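Local coordinates for protein 2-hydroxyhepta-2,4-diene-1, 7-dioateisomerase (Mycobacterium abscessus, PDB 3R6O) that binds magnesium and probably acts as a 2-hydroxyhepta-2,4-diene-1,7-dioate isomerase of the fumarylacetoacetate hydrolase family, at residues R174-L186 with F227-D239. Residues are numbered along the deposited sequence; the frame is centred on the assembly and turned at random.
Sequences RSQAIKHVAGYML and FTTGSDTTFETFD
Antiparallel pairing of strand 181-192 with the short strand 226-228, inside the large mixed sheet of this FAH-family protein, brings Y184 opposite F227 as a hydrogen-bonded pair. Two backbone bonds establish this: F227 N to Y184 O, nearly straight at 170°, and the return bond, Y184 N to F227 O, which is more bent. At A182 and G183, which both face V164 on the other neighbouring strand, the chain forms a classic beta bulge, and A182 O there accepts T229 N at 3.2 Å, just as segment 227-239 leaves the sheet through a type II' turn, T229 to D232.

Beyond that turn the loop folds back over the Y184 ring. F238 presents its edge to one face of the ring in an edge-to-face pair, its CZ lying over the ring centre, with planes at 58° and centroids 4.7 Å apart. With CG anti to the carbonyl carbon, the phenol reaches the returning loop, where its OH accepts E236 N at 2.9 Å. The same hydroxyl donates to a water 2.6 Å from Y184 OH, and this water in turn donates to D232 OD2 and T234 O. One accepted and one donated bond at this oxygen fix the hydroxyl's rotation and tie the phenol to the loop. E236 itself has a salt bridge to K310, which also makes a cation-pi contact with F238.

Farther back, the F235 ring packs against A177, I178 and V181, around the start of the 3-10 segment 178-180, with A262 of helix 261-269 also touching it. V181 CG2 meets the ring's edge, 3.7 Å from F235 CE1. I178, its CG1 anti to the backbone N, sends CD1 over one face as a CH-pi contact, 3.9 Å from the F235 centroid and 9° off the ring normal.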
ATOM      1  N   ARG A 174      -8.915  -7.929 -20.222  1.00 27.41           N
ATOM      2  CA  ARG A 174      -9.883  -6.860 -20.410  1.00 27.38           C
ATOM      3  C   ARG A 174     -11.345  -7.315 -20.305  1.00 27.88           C
ATOM      4  O   ARG A 174     -12.108  -6.728 -19.565  1.00 27.34           O
ATOM      5  CB  ARG A 174      -9.653  -6.231 -21.784  1.00 29.48           C
ATOM      6  CG  ARG A 174     -10.111  -4.832 -21.926  1.00 32.30           C
ATOM      7  CD  ARG A 174      -9.703  -4.303 -23.312  1.00 37.81           C
ATOM      8  NE  ARG A 174      -8.243  -4.408 -23.486  1.00 42.13           N
ATOM      9  CZ  ARG A 174      -7.492  -3.593 -24.228  1.00 45.01           C
ATOM     10  NH1 ARG A 174      -8.040  -2.610 -24.931  1.00 45.15           N
ATOM     11  NH2 ARG A 174      -6.175  -3.786 -24.280  1.00 46.64           N
ATOM     12  N   SER A 175     -11.730  -8.367 -21.022  1.00 29.07           N
ATOM     13  CA  SER A 175     -13.139  -8.754 -21.093  1.00 29.90           C
ATOM     14  C   SER A 175     -13.650  -9.380 -19.787  1.00 29.43           C
ATOM     15  O   SER A 175     -14.850  -9.500 -19.583  1.00 29.99           O
ATOM     16  CB  SER A 175     -13.373  -9.739 -22.235  1.00 31.48           C
ATOM     17  OG  SER A 175     -12.813 -10.985 -21.890  1.00 31.58           O
ATOM     18  N   GLN A 176     -12.727  -9.784 -18.932  1.00 28.61           N
ATOM     19  CA  GLN A 176     -13.008 -10.322 -17.606  1.00 28.20           C
ATOM     20  C   GLN A 176     -12.855  -9.305 -16.480  1.00 26.93           C
ATOM     21  O   GLN A 176     -13.223  -9.604 -15.365  1.00 26.74           O
ATOM     22  CB  GLN A 176     -12.063 -11.485 -17.288  1.00 28.29           C
ATOM     23  CG  GLN A 176     -11.895 -12.590 -18.352  1.00 31.79           C
ATOM     24  CD  GLN A 176     -13.110 -13.459 -18.527  1.00 31.11           C
ATOM     25  OE1 GLN A 176     -14.212 -12.957 -18.597  1.00 38.73           O
ATOM     26  NE2 GLN A 176     -12.918 -14.782 -18.597  1.00 34.85           N
ATOM     27  N   ALA A 177     -12.349  -8.104 -16.760  1.00 26.23           N
ATOM     28  CA  ALA A 177     -12.191  -7.061 -15.735  1.00 25.11           C
ATOM     29  C   ALA A 177     -13.466  -6.846 -14.885  1.00 25.19           C
ATOM     30  O   ALA A 177     -13.386  -6.698 -13.672  1.00 24.59           O
ATOM     31  CB  ALA A 177     -11.795  -5.770 -16.372  1.00 24.72           C
ATOM     32  N   ILE A 178     -14.627  -6.807 -15.532  1.00 26.09           N
ATOM     33  CA  ILE A 178     -15.916  -6.536 -14.862  1.00 26.43           C
ATOM     34  C   ILE A 178     -16.227  -7.571 -13.761  1.00 26.73           C
ATOM     35  O   ILE A 178     -16.802  -7.218 -12.706  1.00 26.61           O
ATOM     36  CB  ILE A 178     -17.107  -6.427 -15.899  1.00 27.66           C
ATOM     37  CG1 ILE A 178     -18.423  -6.033 -15.209  1.00 28.13           C
ATOM     38  CG2 ILE A 178     -17.309  -7.761 -16.673  1.00 28.86           C
ATOM     39  CD1 ILE A 178     -18.374  -4.732 -14.432  1.00 27.17           C
ATOM     40  N   LYS A 179     -15.827  -8.826 -13.996  1.00 27.25           N
ATOM     41  CA  LYS A 179     -16.001  -9.923 -13.033  1.00 27.73           C
ATOM     42  C   LYS A 179     -15.201  -9.744 -11.732  1.00 26.79           C
ATOM     43  O   LYS A 179     -15.522 -10.411 -10.735  1.00 27.28           O
ATOM     44  CB  LYS A 179     -15.625 -11.267 -13.669  1.00 28.54           C
ATOM     45  N   HIS A 180     -14.182  -8.878 -11.757  1.00 25.65           N
ATOM     46  CA  HIS A 180     -13.339  -8.572 -10.602  1.00 24.81           C
ATOM     47  C   HIS A 180     -13.672  -7.265  -9.886  1.00 24.15           C
ATOM     48  O   HIS A 180     -12.981  -6.905  -8.919  1.00 23.52           O
ATOM     49  CB  HIS A 180     -11.852  -8.546 -11.016  1.00 24.15           C
ATOM     50  CG  HIS A 180     -11.343  -9.865 -11.479  1.00 24.81           C
ATOM     51  ND1 HIS A 180     -10.668 -10.738 -10.653  1.00 24.97           N
ATOM     52  CD2 HIS A 180     -11.439 -10.477 -12.683  1.00 25.51           C
ATOM     53  CE1 HIS A 180     -10.360 -11.821 -11.341  1.00 25.69           C
ATOM     54  NE2 HIS A 180     -10.807 -11.684 -12.575  1.00 26.02           N
ATOM     55  N   VAL A 181     -14.674  -6.520 -10.367  1.00 24.37           N
ATOM     56  CA  VAL A 181     -15.032  -5.258  -9.736  1.00 23.88           C
ATOM     57  C   VAL A 181     -16.337  -5.423  -8.946  1.00 24.74           C
ATOM     58  O   VAL A 181     -17.377  -5.759  -9.490  1.00 25.70           O
ATOM     59  CB  VAL A 181     -15.093  -4.082 -10.772  1.00 23.54           C
ATOM     60  CG1 VAL A 181     -15.722  -2.871 -10.165  1.00 23.32           C
ATOM     61  CG2 VAL A 181     -13.654  -3.762 -11.308  1.00 22.72           C
ATOM     62  N   ALA A 182     -16.252  -5.183  -7.638  1.00 24.55           N
ATOM     63  CA  ALA A 182     -17.413  -5.226  -6.785  1.00 25.47           C
ATOM     64  C   ALA A 182     -18.260  -3.983  -7.008  1.00 25.49           C
ATOM     65  O   ALA A 182     -19.449  -4.036  -6.851  1.00 26.53           O
ATOM     66  CB  ALA A 182     -17.005  -5.333  -5.319  1.00 25.43           C
ATOM     67  N   GLY A 183     -17.640  -2.837  -7.301  1.00 24.47           N
ATOM     68  CA  GLY A 183     -18.427  -1.638  -7.569  1.00 24.58           C
ATOM     69  C   GLY A 183     -17.581  -0.376  -7.662  1.00 23.48           C
ATOM     70  O   GLY A 183     -16.388  -0.446  -7.958  1.00 22.67           O
ATOM     71  N   TYR A 184     -18.220   0.764  -7.415  1.00 23.61           N
ATOM     72  CA  TYR A 184     -17.621   2.058  -7.703  1.00 22.82           C
ATOM     73  C   TYR A 184     -17.842   3.031  -6.548  1.00 22.75           C
ATOM     74  O   TYR A 184     -18.863   2.970  -5.849  1.00 23.59           O
ATOM     75  CB  TYR A 184     -18.254   2.692  -8.935  1.00 23.26           C
ATOM     76  CG  TYR A 184     -18.409   1.882 -10.195  1.00 23.75           C
ATOM     77  CD1 TYR A 184     -17.520   2.030 -11.252  1.00 23.32           C
ATOM     78  CD2 TYR A 184     -19.498   1.060 -10.374  1.00 24.85           C
ATOM     79  CE1 TYR A 184     -17.686   1.332 -12.435  1.00 23.95           C
ATOM     80  CE2 TYR A 184     -19.693   0.363 -11.556  1.00 25.48           C
ATOM     81  CZ  TYR A 184     -18.784   0.501 -12.592  1.00 25.02           C
ATOM     82  OH  TYR A 184     -18.997  -0.190 -13.763  1.00 25.80           O
ATOM     83  N   MET A 185     -16.911   3.962  -6.360  1.00 21.92           N
ATOM     84  CA  MET A 185     -17.036   5.004  -5.316  1.00 21.89           C
ATOM     85  C   MET A 185     -16.484   6.311  -5.859  1.00 21.34           C
ATOM     86  O   MET A 185     -15.529   6.303  -6.665  1.00 20.76           O
ATOM     87  CB  MET A 185     -16.151   4.725  -4.105  1.00 21.49           C
ATOM     88  CG  MET A 185     -16.283   3.420  -3.482  1.00 22.96           C
ATOM     89  SD  MET A 185     -15.485   3.555  -1.899  1.00 22.62           S
ATOM     90  CE  MET A 185     -13.754   3.363  -2.298  1.00 20.75           C
ATOM     91  N   LEU A 186     -17.040   7.417  -5.381  1.00 21.65           N
ATOM     92  CA  LEU A 186     -16.443   8.724  -5.640  1.00 21.23           C
ATOM     93  C   LEU A 186     -15.187   8.804  -4.777  1.00 20.52           C
ATOM     94  O   LEU A 186     -15.128   8.217  -3.694  1.00 20.60           O
ATOM     95  CB  LEU A 186     -17.446   9.831  -5.279  1.00 21.92           C
ATOM     96  CG  LEU A 186     -17.292  11.229  -5.872  1.00 21.91           C
ATOM     97  CD1 LEU A 186     -17.129  11.149  -7.373  1.00 21.91           C
ATOM     98  CD2 LEU A 186     -18.526  12.129  -5.464  1.00 22.87           C
ATOM     99  N   PHE A 227     -21.244   1.883  -4.991  1.00 26.32           N
ATOM    100  CA  PHE A 227     -22.335   1.643  -5.946  1.00 27.17           C
ATOM    101  C   PHE A 227     -21.992   0.330  -6.607  1.00 27.36           C
ATOM    102  O   PHE A 227     -20.995   0.247  -7.354  1.00 26.73           O
ATOM    103  CB  PHE A 227     -22.379   2.811  -6.942  1.00 26.90           C
ATOM    104  CG  PHE A 227     -23.384   2.654  -8.046  1.00 28.17           C
ATOM    105  CD1 PHE A 227     -24.726   2.934  -7.832  1.00 30.11           C
ATOM    106  CD2 PHE A 227     -22.989   2.272  -9.315  1.00 30.15           C
ATOM    107  CE1 PHE A 227     -25.657   2.805  -8.856  1.00 34.62           C
ATOM    108  CE2 PHE A 227     -23.912   2.156 -10.342  1.00 30.43           C
ATOM    109  CZ  PHE A 227     -25.236   2.415 -10.122  1.00 32.89           C
ATOM    110  N   THR A 228     -22.716  -0.729  -6.276  1.00 28.26           N
ATOM    111  CA  THR A 228     -22.319  -2.060  -6.736  1.00 28.48           C
ATOM    112  C   THR A 228     -22.625  -2.322  -8.214  1.00 28.91           C
ATOM    113  O   THR A 228     -23.469  -1.670  -8.845  1.00 29.37           O
ATOM    114  CB  THR A 228     -22.943  -3.193  -5.912  1.00 29.40           C
ATOM    115  OG1 THR A 228     -24.352  -3.216  -6.164  1.00 30.56           O
ATOM    116  CG2 THR A 228     -22.641  -2.983  -4.414  1.00 29.10           C
ATOM    117  N   THR A 229     -21.901  -3.294  -8.753  1.00 28.80           N
ATOM    118  CA  THR A 229     -22.049  -3.681 -10.158  1.00 29.26           C
ATOM    119  C   THR A 229     -23.317  -4.461 -10.401  1.00 30.62           C
ATOM    120  O   THR A 229     -23.867  -4.460 -11.515  1.00 31.69           O
ATOM    121  CB  THR A 229     -20.815  -4.463 -10.625  1.00 28.75           C
ATOM    122  OG1 THR A 229     -20.546  -5.527  -9.693  1.00 29.36           O
ATOM    123  CG2 THR A 229     -19.616  -3.559 -10.638  1.00 27.55           C
ATOM    124  N   GLY A 230     -23.817  -5.125  -9.365  1.00 31.34           N
ATOM    125  CA  GLY A 230     -25.024  -5.913  -9.497  1.00 33.00           C
ATOM    126  C   GLY A 230     -24.944  -6.873 -10.671  1.00 33.90           C
ATOM    127  O   GLY A 230     -23.998  -7.671 -10.759  1.00 32.87           O
ATOM    128  N   SER A 231     -25.917  -6.739 -11.576  1.00 34.56           N
ATOM    129  CA  SER A 231     -26.095  -7.589 -12.755  1.00 35.94           C
ATOM    130  C   SER A 231     -25.434  -7.057 -14.044  1.00 35.06           C
ATOM    131  O   SER A 231     -25.617  -7.653 -15.120  1.00 35.67           O
ATOM    132  CB  SER A 231     -27.593  -7.798 -13.014  1.00 37.78           C
ATOM    133  OG  SER A 231     -28.054  -9.008 -12.423  1.00 42.21           O
ATOM    134  N   ASP A 232     -24.643  -5.985 -13.945  1.00 33.39           N
ATOM    135  CA  ASP A 232     -24.061  -5.343 -15.134  1.00 32.76           C
ATOM    136  C   ASP A 232     -23.097  -6.303 -15.852  1.00 32.66           C
ATOM    137  O   ASP A 232     -22.304  -6.985 -15.218  1.00 32.14           O
ATOM    138  CB  ASP A 232     -23.264  -4.076 -14.768  1.00 31.45           C
ATOM    139  CG  ASP A 232     -24.103  -2.974 -14.125  1.00 31.47           C
ATOM    140  OD1 ASP A 232     -25.329  -3.101 -13.959  1.00 32.49           O
ATOM    141  OD2 ASP A 232     -23.484  -1.947 -13.767  1.00 30.47           O
ATOM    142  N   THR A 233     -23.137  -6.343 -17.177  1.00 33.21           N
ATOM    143  CA  THR A 233     -22.161  -7.146 -17.938  1.00 33.13           C
ATOM    144  C   THR A 233     -21.009  -6.314 -18.488  1.00 32.13           C
ATOM    145  O   THR A 233     -20.015  -6.865 -19.003  1.00 31.90           O
ATOM    146  CB  THR A 233     -22.842  -7.900 -19.092  1.00 34.53           C
ATOM    147  OG1 THR A 233     -23.531  -6.973 -19.953  1.00 35.05           O
ATOM    148  CG2 THR A 233     -23.821  -8.906 -18.528  1.00 36.51           C
ATOM    149  N   THR A 234     -21.129  -4.991 -18.352  1.00 31.59           N
ATOM    150  CA  THR A 234     -20.079  -4.078 -18.744  1.00 30.68           C
ATOM    151  C   THR A 234     -19.935  -3.009 -17.668  1.00 29.71           C
ATOM    152  O   THR A 234     -20.711  -2.960 -16.705  1.00 29.82           O
ATOM    153  CB  THR A 234     -20.396  -3.384 -20.062  1.00 31.28           C
ATOM    154  OG1 THR A 234     -21.663  -2.732 -19.938  1.00 33.45           O
ATOM    155  CG2 THR A 234     -20.425  -4.376 -21.220  1.00 32.29           C
ATOM    156  N   PHE A 235     -18.940  -2.158 -17.821  1.00 28.85           N
ATOM    157  CA  PHE A 235     -18.777  -1.033 -16.898  1.00 28.00           C
ATOM    158  C   PHE A 235     -19.769   0.066 -17.227  1.00 28.42           C
ATOM    159  O   PHE A 235     -20.254   0.161 -18.361  1.00 29.20           O
ATOM    160  CB  PHE A 235     -17.334  -0.503 -16.934  1.00 27.02           C
ATOM    161  CG  PHE A 235     -16.366  -1.426 -16.266  1.00 26.49           C
ATOM    162  CD1 PHE A 235     -16.155  -1.355 -14.892  1.00 25.84           C
ATOM    163  CD2 PHE A 235     -15.738  -2.424 -16.985  1.00 26.75           C
ATOM    164  CE1 PHE A 235     -15.326  -2.263 -14.278  1.00 25.48           C
ATOM    165  CE2 PHE A 235     -14.904  -3.300 -16.383  1.00 26.35           C
ATOM    166  CZ  PHE A 235     -14.680  -3.216 -15.027  1.00 25.71           C
ATOM    167  N   GLU A 236     -20.108   0.851 -16.214  1.00 28.00           N
ATOM    168  CA  GLU A 236     -21.030   1.952 -16.367  1.00 28.36           C
ATOM    169  C   GLU A 236     -20.256   3.224 -16.665  1.00 27.68           C
ATOM    170  O   GLU A 236     -19.022   3.261 -16.622  1.00 26.91           O
ATOM    171  CB  GLU A 236     -21.882   2.140 -15.105  1.00 28.41           C
ATOM    172  CG  GLU A 236     -22.748   0.919 -14.749  1.00 29.25           C
ATOM    173  CD  GLU A 236     -23.997   1.274 -13.974  1.00 31.48           C
ATOM    174  OE1 GLU A 236     -24.377   2.465 -13.930  1.00 31.32           O
ATOM    175  OE2 GLU A 236     -24.633   0.346 -13.439  1.00 33.77           O
ATOM    176  N   THR A 237     -21.012   4.229 -17.043  1.00 28.09           N
ATOM    177  CA  THR A 237     -20.505   5.558 -17.339  1.00 27.65           C
ATOM    178  C   THR A 237     -20.946   6.498 -16.220  1.00 27.28           C
ATOM    179  O   THR A 237     -22.065   6.370 -15.689  1.00 27.80           O
ATOM    180  CB  THR A 237     -21.030   5.946 -18.709  1.00 28.53           C
ATOM    181  OG1 THR A 237     -20.389   5.086 -19.675  1.00 28.78           O
ATOM    182  CG2 THR A 237     -20.771   7.408 -19.052  1.00 28.33           C
ATOM    183  N   PHE A 238     -20.048   7.421 -15.838  1.00 26.46           N
ATOM    184  CA  PHE A 238     -20.354   8.428 -14.825  1.00 26.13           C
ATOM    185  C   PHE A 238     -19.991   9.825 -15.278  1.00 25.95           C
ATOM    186  O   PHE A 238     -19.036  10.016 -16.036  1.00 25.73           O
ATOM    187  CB  PHE A 238     -19.609   8.132 -13.538  1.00 25.31           C
ATOM    188  CG  PHE A 238     -19.840   6.768 -13.052  1.00 25.48           C
ATOM    189  CD1 PHE A 238     -20.842   6.492 -12.140  1.00 25.87           C
ATOM    190  CD2 PHE A 238     -19.090   5.731 -13.559  1.00 27.64           C
ATOM    191  CE1 PHE A 238     -21.070   5.204 -11.742  1.00 26.17           C
ATOM    192  CE2 PHE A 238     -19.302   4.455 -13.145  1.00 27.05           C
ATOM    193  CZ  PHE A 238     -20.292   4.189 -12.238  1.00 28.16           C
ATOM    194  N   ASP A 239     -20.785  10.793 -14.832  1.00 26.16           N
ATOM    195  CA  ASP A 239     -20.464  12.209 -15.029  1.00 25.98           C
ATOM    196  C   ASP A 239     -20.280  12.799 -13.664  1.00 25.38           C
ATOM    197  O   ASP A 239     -21.073  12.551 -12.776  1.00 25.55           O
ATOM    198  CB  ASP A 239     -21.591  12.926 -15.762  1.00 26.87           C
ATOM    199  CG  ASP A 239     -21.771  12.415 -17.181  1.00 30.25           C
ATOM    200  OD1 ASP A 239     -20.760  12.323 -17.936  1.00 35.89           O
ATOM    201  OD2 ASP A 239     -22.918  12.087 -17.541  1.00 34.18           O
TER
HETATM  202  O   HOH W   1     -19.217  -7.644 -11.259  1.00 31.35           O
HETATM  203  O   HOH W   2     -20.790  -2.059 -13.868  1.00 28.24           O